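Local coordinates for KaiC-like domain-containing protein (Pyrococcus horikoshii, PDB 2EKD), which is of unknown function, but belongs to an archaeal family of the P-loop NTPase clan and probably has a KaiC-like nucleotide-binding type of fold, at residues V44-L49 / N116-L121; K123-G128 / N158-H163. All blocks are in the same frame, centred on the assembly; numbering follows the deposited sequence.

Contact 1: V44-L49 / N116-L121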
loop_
_atom_site.group_PDB
_atom_site.type_symbol
_atom_site.label_atom_id
_atom_site.label_comp_id
_atom_site.label_asym_id
_atom_site.label_seq_id
_atom_site.Cartn_x
_atom_site.Cartn_y
_atom_site.Cartn_z
ATOM N N VAL F 44 23.669 33.479 -3.584
ATOM C CA VAL F 44 23.094 33.227 -4.899
ATOM C C VAL F 44 22.022 32.152 -4.733
ATOM O O VAL F 44 22.300 31.033 -4.289
ATOM C CB VAL F 44 24.136 32.745 -5.920
ATOM C CG1 VAL F 44 23.449 32.409 -7.241
ATOM C CG2 VAL F 44 25.174 33.828 -6.150
ATOM N N VAL F 45 20.795 32.506 -5.088
ATOM C CA VAL F 45 19.666 31.598 -4.970
ATOM C C VAL F 45 19.267 30.964 -6.306
ATOM O O VAL F 45 19.140 31.650 -7.321
ATOM C CB VAL F 45 18.429 32.343 -4.401
ATOM C CG1 VAL F 45 17.229 31.407 -4.340
ATOM C CG2 VAL F 45 18.742 32.913 -3.020
ATOM N N ASP F 46 19.098 29.648 -6.307
ATOM C CA ASP F 46 18.641 28.950 -7.501
ATOM C C ASP F 46 17.147 28.768 -7.236
ATOM O O ASP F 46 16.741 27.968 -6.388
ATOM C CB ASP F 46 19.341 27.600 -7.662
ATOM C CG ASP F 46 20.800 27.748 -8.046
ATOM O OD1 ASP F 46 21.113 28.675 -8.822
ATOM O OD2 ASP F 46 21.634 26.940 -7.591
ATOM N N ASP F 47 16.342 29.544 -7.948
ATOM C CA ASP F 47 14.898 29.536 -7.776
ATOM C C ASP F 47 14.172 28.637 -8.774
ATOM O O ASP F 47 13.998 28.985 -9.946
ATOM C CB ASP F 47 14.398 30.980 -7.864
ATOM C CG ASP F 47 12.902 31.095 -7.732
ATOM O OD1 ASP F 47 12.255 30.130 -7.272
ATOM O OD2 ASP F 47 12.378 32.173 -8.080
ATOM N N ILE F 48 13.757 27.468 -8.298
ATOM C CA ILE F 48 13.051 26.517 -9.144
ATOM C C ILE F 48 11.543 26.707 -9.036
ATOM O O ILE F 48 10.976 26.688 -7.941
ATOM C CB ILE F 48 13.386 25.055 -8.765
ATOM C CG1 ILE F 48 14.897 24.821 -8.850
ATOM C CG2 ILE F 48 12.663 24.104 -9.699
ATOM C CD1 ILE F 48 15.358 23.502 -8.224
ATOM N N LEU F 49 10.911 26.903 -10.189
ATOM C CA LEU F 49 9.466 27.075 -10.282
ATOM C C LEU F 49 8.846 28.057 -9.294
ATOM O O LEU F 49 7.886 27.732 -8.599
ATOM C CB LEU F 49 8.793 25.705 -10.166
ATOM C CG LEU F 49 9.074 24.814 -11.384
ATOM C CD1 LEU F 49 8.683 23.366 -11.108
ATOM C CD2 LEU F 49 8.310 25.375 -12.590
ATOM N N ASN F 116 24.886 29.105 -1.563
ATOM C CA ASN F 116 23.941 28.814 -2.637
ATOM C C ASN F 116 22.662 28.074 -2.235
ATOM O O ASN F 116 22.606 26.847 -2.285
ATOM C CB ASN F 116 24.694 28.010 -3.711
ATOM C CG ASN F 116 23.861 27.729 -4.944
ATOM O OD1 ASN F 116 24.183 26.826 -5.717
ATOM N ND2 ASN F 116 22.795 28.506 -5.149
ATOM N N PRO F 117 21.622 28.810 -1.819
ATOM C CA PRO F 117 20.376 28.141 -1.438
ATOM C C PRO F 117 19.619 27.747 -2.701
ATOM O O PRO F 117 19.395 28.580 -3.574
ATOM C CB PRO F 117 19.624 29.219 -0.652
ATOM C CG PRO F 117 20.738 30.115 -0.135
ATOM C CD PRO F 117 21.632 30.202 -1.338
ATOM N N VAL F 118 19.247 26.476 -2.800
ATOM C CA VAL F 118 18.492 25.970 -3.946
ATOM C C VAL F 118 17.097 25.643 -3.427
ATOM O O VAL F 118 16.941 24.804 -2.538
ATOM C CB VAL F 118 19.132 24.694 -4.521
ATOM C CG1 VAL F 118 18.329 24.201 -5.717
ATOM C CG2 VAL F 118 20.573 24.976 -4.934
ATOM N N LEU F 119 16.085 26.300 -3.984
ATOM C CA LEU F 119 14.714 26.103 -3.538
ATOM C C LEU F 119 13.791 25.464 -4.577
ATOM O O LEU F 119 13.903 25.723 -5.779
ATOM C CB LEU F 119 14.124 27.451 -3.107
ATOM C CG LEU F 119 14.982 28.377 -2.229
ATOM C CD1 LEU F 119 14.243 29.697 -2.009
ATOM C CD2 LEU F 119 15.291 27.711 -0.896
ATOM N N GLY F 120 12.883 24.618 -4.092
ATOM C CA GLY F 120 11.910 23.973 -4.951
ATOM C C GLY F 120 12.235 22.666 -5.647
ATOM O O GLY F 120 11.479 22.259 -6.535
ATOM N N LEU F 121 13.317 21.991 -5.264
ATOM C CA LEU F 121 13.679 20.730 -5.923
ATOM C C LEU F 121 12.585 19.652 -5.881
ATOM O O LEU F 121 12.399 18.908 -6.856
ATOM C CB LEU F 121 14.956 20.144 -5.321
ATOM C CG LEU F 121 15.564 19.016 -6.165
ATOM C CD1 LEU F 121 16.205 19.635 -7.396
ATOM C CD2 LEU F 121 16.600 18.228 -5.375
#
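The side-chain amide of Asn116 and the carboxylate of Asp46 stand almost perpendicular, their planes 87° apart. ND2 of Asn116 lies 3.1 Å from Asp46 OD2 in a weak hydrogen bond. The other oxygen, OD1, makes a weak hydrogen bond with Tyr102 OH. Both residues belong to neighbouring parallel strands, 44-48 and 114-119, inside the sheet of an alpha/beta fold consistent with the P-loop NTPase clan. ND2 also donates to Val44 O at 2.7 Å. It approaches above that carbonyl plane, while Val44 O is tilted slightly from the amide plane. With CG anti to the backbone N (chi1 -175°), the amide lies beside strand 44-48, where ND2 meets both acceptors. The amide replaces a missing main-chain donor, since Pro117 N has no hydrogen for Val44 O. An alanine in place of Asn116 would probably leave Val44 O without this donor and Asp46 OD2 without its weak bond. Further on, main-chain bonds join the strands. Asp46 N donates to Pro117 O at 2.9 Å, and Leu119 N to Asp46 O at 3.0 Å. Ile48 N donates to Leu119 O at 3.1 Å. Ile48 CD1 packs 3.9 Å from Val118 CG1 and 4.0 Å from Leu121 CD1.

Contact 2: K123-G128 / N158-H163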
loop_
_atom_site.group_PDB
_atom_site.type_symbol
_atom_site.label_atom_id
_atom_site.label_comp_id
_atom_site.label_asym_id
_atom_site.label_seq_id
_atom_site.Cartn_x
_atom_site.Cartn_y
_atom_site.Cartn_z
ATOM N N LYS F 123 9.567 19.893 -6.240
ATOM C CA LYS F 123 8.568 20.107 -7.288
ATOM C C LYS F 123 8.961 19.374 -8.571
ATOM O O LYS F 123 8.117 18.743 -9.213
ATOM C CB LYS F 123 8.392 21.605 -7.575
ATOM C CG LYS F 123 7.724 22.371 -6.444
ATOM C CD LYS F 123 7.689 23.867 -6.723
ATOM C CE LYS F 123 7.079 24.632 -5.546
ATOM N NZ LYS F 123 6.925 26.094 -5.826
ATOM N N LEU F 124 10.236 19.455 -8.940
ATOM C CA LEU F 124 10.724 18.782 -10.145
ATOM C C LEU F 124 10.524 17.283 -10.023
ATOM O O LEU F 124 10.235 16.592 -11.004
ATOM C CB LEU F 124 12.212 19.047 -10.353
ATOM C CG LEU F 124 12.646 20.470 -10.683
ATOM C CD1 LEU F 124 14.177 20.502 -10.866
ATOM C CD2 LEU F 124 11.932 20.927 -11.953
ATOM N N ILE F 125 10.697 16.789 -8.806
ATOM C CA ILE F 125 10.561 15.378 -8.525
ATOM C C ILE F 125 9.100 14.947 -8.516
ATOM O O ILE F 125 8.758 13.898 -9.059
ATOM C CB ILE F 125 11.216 15.045 -7.173
ATOM C CG1 ILE F 125 12.731 15.216 -7.300
ATOM C CG2 ILE F 125 10.835 13.635 -6.732
ATOM C CD1 ILE F 125 13.482 15.096 -5.996
ATOM N N LEU F 126 8.242 15.756 -7.899
ATOM C CA LEU F 126 6.821 15.438 -7.835
ATOM C C LEU F 126 6.224 15.363 -9.241
ATOM O O LEU F 126 5.326 14.560 -9.496
ATOM C CB LEU F 126 6.070 16.497 -7.018
ATOM C CG LEU F 126 4.547 16.354 -6.914
ATOM C CD1 LEU F 126 4.208 15.005 -6.279
ATOM C CD2 LEU F 126 3.965 17.491 -6.075
ATOM N N LEU F 127 6.735 16.191 -10.146
ATOM C CA LEU F 127 6.242 16.242 -11.521
ATOM C C LEU F 127 6.737 15.140 -12.454
ATOM O O LEU F 127 6.091 14.846 -13.458
ATOM C CB LEU F 127 6.595 17.593 -12.146
ATOM C CG LEU F 127 5.823 18.814 -11.639
ATOM C CD1 LEU F 127 6.625 20.081 -11.913
ATOM C CD2 LEU F 127 4.458 18.865 -12.314
ATOM N N GLY F 128 7.877 14.532 -12.137
ATOM C CA GLY F 128 8.406 13.509 -13.016
ATOM C C GLY F 128 8.272 12.064 -12.582
ATOM O O GLY F 128 7.951 11.762 -11.425
ATOM N N ASN F 158 8.449 15.147 2.896
ATOM C CA ASN F 158 7.251 14.340 2.691
ATOM C C ASN F 158 6.796 14.290 1.241
ATOM O O ASN F 158 6.317 13.255 0.775
ATOM C CB ASN F 158 6.103 14.850 3.564
ATOM C CG ASN F 158 6.381 14.678 5.044
ATOM O OD1 ASN F 158 7.090 13.753 5.449
ATOM N ND2 ASN F 158 5.810 15.558 5.863
ATOM N N VAL F 159 6.928 15.407 0.537
ATOM C CA VAL F 159 6.547 15.458 -0.860
ATOM C C VAL F 159 7.386 14.464 -1.667
ATOM O O VAL F 159 6.853 13.749 -2.512
ATOM C CB VAL F 159 6.739 16.876 -1.438
ATOM C CG1 VAL F 159 6.633 16.843 -2.950
ATOM C CG2 VAL F 159 5.691 17.813 -0.864
ATOM N N ILE F 160 8.693 14.414 -1.413
ATOM C CA ILE F 160 9.555 13.482 -2.144
ATOM C C ILE F 160 9.331 12.053 -1.641
ATOM O O ILE F 160 9.166 11.119 -2.425
ATOM C CB ILE F 160 11.061 13.824 -1.973
ATOM C CG1 ILE F 160 11.354 15.230 -2.506
ATOM C CG2 ILE F 160 11.900 12.798 -2.705
ATOM C CD1 ILE F 160 12.808 15.662 -2.334
ATOM N N GLU F 161 9.320 11.899 -0.323
ATOM C CA GLU F 161 9.125 10.598 0.310
ATOM C C GLU F 161 7.846 9.897 -0.157
ATOM O O GLU F 161 7.874 8.726 -0.540
ATOM C CB GLU F 161 9.112 10.786 1.830
ATOM C CG GLU F 161 8.595 9.613 2.657
ATOM C CD GLU F 161 9.494 8.397 2.610
ATOM O OE1 GLU F 161 10.729 8.565 2.709
ATOM O OE2 GLU F 161 8.962 7.270 2.493
ATOM N N LYS F 162 6.731 10.619 -0.146
ATOM C CA LYS F 162 5.451 10.046 -0.548
ATOM C C LYS F 162 5.288 9.864 -2.059
ATOM O O LYS F 162 4.498 9.031 -2.501
ATOM C CB LYS F 162 4.312 10.894 0.027
ATOM C CG LYS F 162 4.401 11.022 1.548
ATOM C CD LYS F 162 3.326 11.927 2.118
ATOM C CE LYS F 162 3.478 12.102 3.628
ATOM N NZ LYS F 162 3.546 10.795 4.352
ATOM N N HIS F 163 6.028 10.635 -2.851
ATOM C CA HIS F 163 5.959 10.504 -4.306
ATOM C C HIS F 163 6.822 9.316 -4.732
ATOM O O HIS F 163 6.391 8.477 -5.521
ATOM C CB HIS F 163 6.473 11.771 -4.988
ATOM C CG HIS F 163 6.556 11.660 -6.479
ATOM N ND1 HIS F 163 5.440 11.577 -7.285
ATOM C CD2 HIS F 163 7.625 11.632 -7.311
ATOM C CE1 HIS F 163 5.816 11.507 -8.550
ATOM N NE2 HIS F 163 7.139 11.539 -8.593
#
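His163 lays one face of its imidazole over the backbone of Leu126. Leu126 CA sits 3.9 Å from the ring centroid, only 6° off the ring normal, a CH-pi contact. The pair joins two nearly parallel helices, 121-127 and 157-163, which follow neighbouring parallel strands of the mixed sheet in this alpha/beta fold. The short segments cross at 21° with their axes 9.2 Å apart. A chi1 of 174° sets His163 CG anti to the backbone N, on the way to segment 123-128. There NE2 donates to Gly128 O at 3.0 Å. The acceptor lies close to the ring plane. This bond and the CH-pi contact together should limit rotation of the ring. Ile125 O is also close to NE2, but the angle is too poor for a hydrogen bond. Asn133 ND2 hydrogen-bonds to that oxygen instead, and weakly to Gly128 O. Leu126 O lies over the ring face, 3.2 Å from His163 CE1. Leu126 CD1 lies above the same face, 3.8 Å from His163 ND1.

Apolar contacts fill the rest of the interface. Leu126 and Val159 side chains cross at about a right angle, CB of the first meeting CG1 of the second at 4.1 Å. Leu170 of a second subunit packs on both residues, so this part of the interface also meets another chain. On the CD2 side of the ring, Ile125 CG2 lies 3.8 Å from His163 CD2. Leu168 and Leu171 of helix 165-174 pack on Ile160, whose CD1 meets Ile125 CD1 at 3.8 Å.

Contact 1 joins two strands in the interior of the central sheet; contact 2 joins two helices that pack farther out. Their centres are about 16 Å apart. Along the chain contact 1 closes before contact 2 opens. Strand 114-119 runs almost directly into helix 121-127, so one continuous piece of chain takes part in both. Strand 149-156, the next neighbour in the sheet, leads into helix 157-163. The contacts also touch: Ile48 CG2 lies 3.8 Å from Leu124 CG, and Lys123 NZ makes a weak hydrogen bond to Leu49 O. Sheet core and helical layer are thus linked directly, and the helical layer reaches the second subunit.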